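Local coordinates for protein 4-phosphoerythronate dehydrogenase (Lactobacillus jensenii, PDB 4PRK) that probably acts as an NAD-dependent D-lactate dehydrogenase, interconverting pyruvate and D-lactate, as a member of the D-isomer specific 2-hydroxyacid dehydrogenase family, at residues A[28-33]-A[39-44]. Residues are numbered along the deposited sequence; the frame is centred on the assembly and turned at random.
Sequences KLIDES and VDQVAD
The ammonium group of Lys28 is gripped by two oxygens of the segment 39-44. NZ of Lys28 lies 2.6 Å from OD1 of Asp44, in a salt bridge. NZ of Lys28 also donates a hydrogen bond to the backbone O of Gln41 at 2.7 Å. The carboxylate takes the ammonium on the syn lone pair of OD1, the side of its other oxygen. The carbonyl of Gln41 receives it in its own plane and on a lone pair, with a C=O...donor angle of 134°. Lys28 reaches both because its CG lies anti to the backbone N (chi1 180°) and the chain reaches across to the loop, bending at chi3. The side chains of Lys28 and Asp44 meet at about a right angle. Behind the charge, CE of Lys28 passes 4.1 Å from CB of Gln41. OE1 of Gln41 lies 4.3 Å from CG1 of Ile30, a loose contact. A methionine in place of Lys28 would probably leave the Gln41 carbonyl and Asp44 OD1 without this shared donor and the loop less firmly tied to the strand. Asp44 has a second positive partner, since its OD2 forms a salt bridge with Lys2. The two lysines would probably stabilise the charged form of this carboxylate. On the strand side, Lys28 and Ile30 bond through their backbones to the neighbouring strand 2-6, and Ile30 also packs on Ala4 and Phe6. The contact pins the surface loop between strands 26-30 and 47-50, with its short 3-10 turn at 40-41, beside an outermost strand of a five-stranded parallel sheet. The strand order 2-1-3-4-5 is that of a flavodoxin-like alpha/beta fold, consistent with the substrate-binding domain of D-2-hydroxyacid dehydrogenases.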
loop_
_atom_site.group_PDB
_atom_site.type_symbol
_atom_site.label_atom_id
_atom_site.label_comp_id
_atom_site.label_asym_id
_atom_site.label_seq_id
_atom_site.Cartn_x
_atom_site.Cartn_y
_atom_site.Cartn_z
ATOM N N LYS A 28 33.177 -22.525 13.288
ATOM C CA LYS A 28 33.563 -23.089 14.580
ATOM C C LYS A 28 32.879 -22.407 15.750
ATOM O O LYS A 28 33.245 -21.271 16.136
ATOM C CB LYS A 28 35.082 -23.001 14.751
ATOM C CG LYS A 28 35.624 -23.558 16.065
ATOM C CD LYS A 28 37.048 -24.063 15.858
ATOM C CE LYS A 28 37.940 -23.883 17.075
ATOM N NZ LYS A 28 39.360 -24.101 16.655
ATOM N N LEU A 29 31.928 -23.115 16.364
ATOM C CA LEU A 29 31.119 -22.478 17.391
ATOM C C LEU A 29 31.709 -22.614 18.729
ATOM O O LEU A 29 31.881 -23.704 19.155
ATOM C CB LEU A 29 29.736 -23.082 17.454
ATOM C CG LEU A 29 28.830 -22.396 16.442
ATOM C CD1 LEU A 29 29.330 -22.515 15.002
ATOM C CD2 LEU A 29 27.447 -22.991 16.630
ATOM N N ILE A 30 31.957 -21.509 19.405
ATOM C CA ILE A 30 32.332 -21.537 20.823
ATOM C C ILE A 30 31.192 -21.011 21.743
ATOM O O ILE A 30 30.641 -19.901 21.524
ATOM C CB ILE A 30 33.619 -20.729 21.056
ATOM C CG1 ILE A 30 34.752 -21.226 20.125
ATOM C CG2 ILE A 30 34.017 -20.801 22.522
ATOM C CD1 ILE A 30 34.945 -20.413 18.853
ATOM N N ASP A 31 30.853 -21.799 22.772
ATOM C CA ASP A 31 29.688 -21.521 23.621
ATOM C C ASP A 31 29.813 -20.194 24.325
ATOM O O ASP A 31 28.841 -19.453 24.444
ATOM C CB ASP A 31 29.491 -22.603 24.667
ATOM C CG ASP A 31 29.066 -23.897 24.073
ATOM O OD1 ASP A 31 29.000 -24.002 22.825
ATOM O OD2 ASP A 31 28.784 -24.820 24.848
ATOM N N GLU A 32 31.019 -19.887 24.780
ATOM C CA GLU A 32 31.245 -18.658 25.501
ATOM C C GLU A 32 31.763 -17.538 24.628
ATOM O O GLU A 32 32.290 -17.755 23.517
ATOM C CB GLU A 32 32.201 -18.878 26.699
ATOM C CG GLU A 32 31.466 -19.030 28.024
ATOM C CD GLU A 32 30.273 -18.094 28.097
ATOM O OE1 GLU A 32 29.132 -18.602 28.000
ATOM O OE2 GLU A 32 30.476 -16.855 28.174
ATOM N N SER A 33 31.684 -16.347 25.195
ATOM C CA SER A 33 32.247 -15.163 24.596
ATOM C C SER A 33 33.767 -15.217 24.619
ATOM O O SER A 33 34.378 -15.894 25.438
ATOM C CB SER A 33 31.744 -13.925 25.318
ATOM O OG SER A 33 30.370 -13.740 25.067
ATOM N N VAL A 39 40.733 -17.839 23.670
ATOM C CA VAL A 39 41.278 -17.217 22.466
ATOM C C VAL A 39 42.059 -18.149 21.538
ATOM O O VAL A 39 42.032 -17.981 20.329
ATOM C CB VAL A 39 42.088 -15.958 22.785
ATOM C CG1 VAL A 39 42.658 -15.359 21.514
ATOM C CG2 VAL A 39 41.195 -14.948 23.472
ATOM N N ASP A 40 42.766 -19.113 22.106
ATOM C CA ASP A 40 43.627 -20.006 21.344
ATOM C C ASP A 40 42.860 -20.949 20.410
ATOM O O ASP A 40 43.455 -21.657 19.616
ATOM C CB ASP A 40 44.550 -20.790 22.270
ATOM C CG ASP A 40 45.366 -19.898 23.164
ATOM O OD1 ASP A 40 45.819 -18.840 22.697
ATOM O OD2 ASP A 40 45.554 -20.256 24.340
ATOM N N GLN A 41 41.546 -20.998 20.567
ATOM C CA GLN A 41 40.649 -21.718 19.646
ATOM C C GLN A 41 40.412 -20.994 18.292
ATOM O O GLN A 41 39.850 -21.537 17.343
ATOM C CB GLN A 41 39.343 -21.979 20.376
ATOM C CG GLN A 41 39.599 -22.336 21.831
ATOM C CD GLN A 41 38.504 -23.153 22.444
ATOM O OE1 GLN A 41 37.770 -23.862 21.747
ATOM N NE2 GLN A 41 38.394 -23.080 23.772
ATOM N N VAL A 42 40.882 -19.760 18.227
ATOM C CA VAL A 42 40.857 -18.953 17.021
ATOM C C VAL A 42 42.001 -19.324 16.107
ATOM O O VAL A 42 42.068 -18.899 14.973
ATOM C CB VAL A 42 41.021 -17.469 17.367
ATOM C CG1 VAL A 42 40.834 -16.613 16.131
ATOM C CG2 VAL A 42 40.054 -17.082 18.464
ATOM N N ALA A 43 42.893 -20.148 16.616
ATOM C CA ALA A 43 44.185 -20.372 16.001
ATOM C C ALA A 43 44.053 -20.905 14.589
ATOM O O ALA A 43 44.802 -20.507 13.712
ATOM C CB ALA A 43 45.005 -21.328 16.850
ATOM N N ASP A 44 43.089 -21.784 14.371
ATOM C CA ASP A 44 42.892 -22.385 13.063
ATOM C C ASP A 44 41.818 -21.650 12.274
ATOM O O ASP A 44 41.270 -22.176 11.321
ATOM C CB ASP A 44 42.596 -23.879 13.154
ATOM C CG ASP A 44 41.457 -24.200 14.080
ATOM O OD1 ASP A 44 41.043 -23.333 14.858
ATOM O OD2 ASP A 44 40.974 -25.340 14.037
#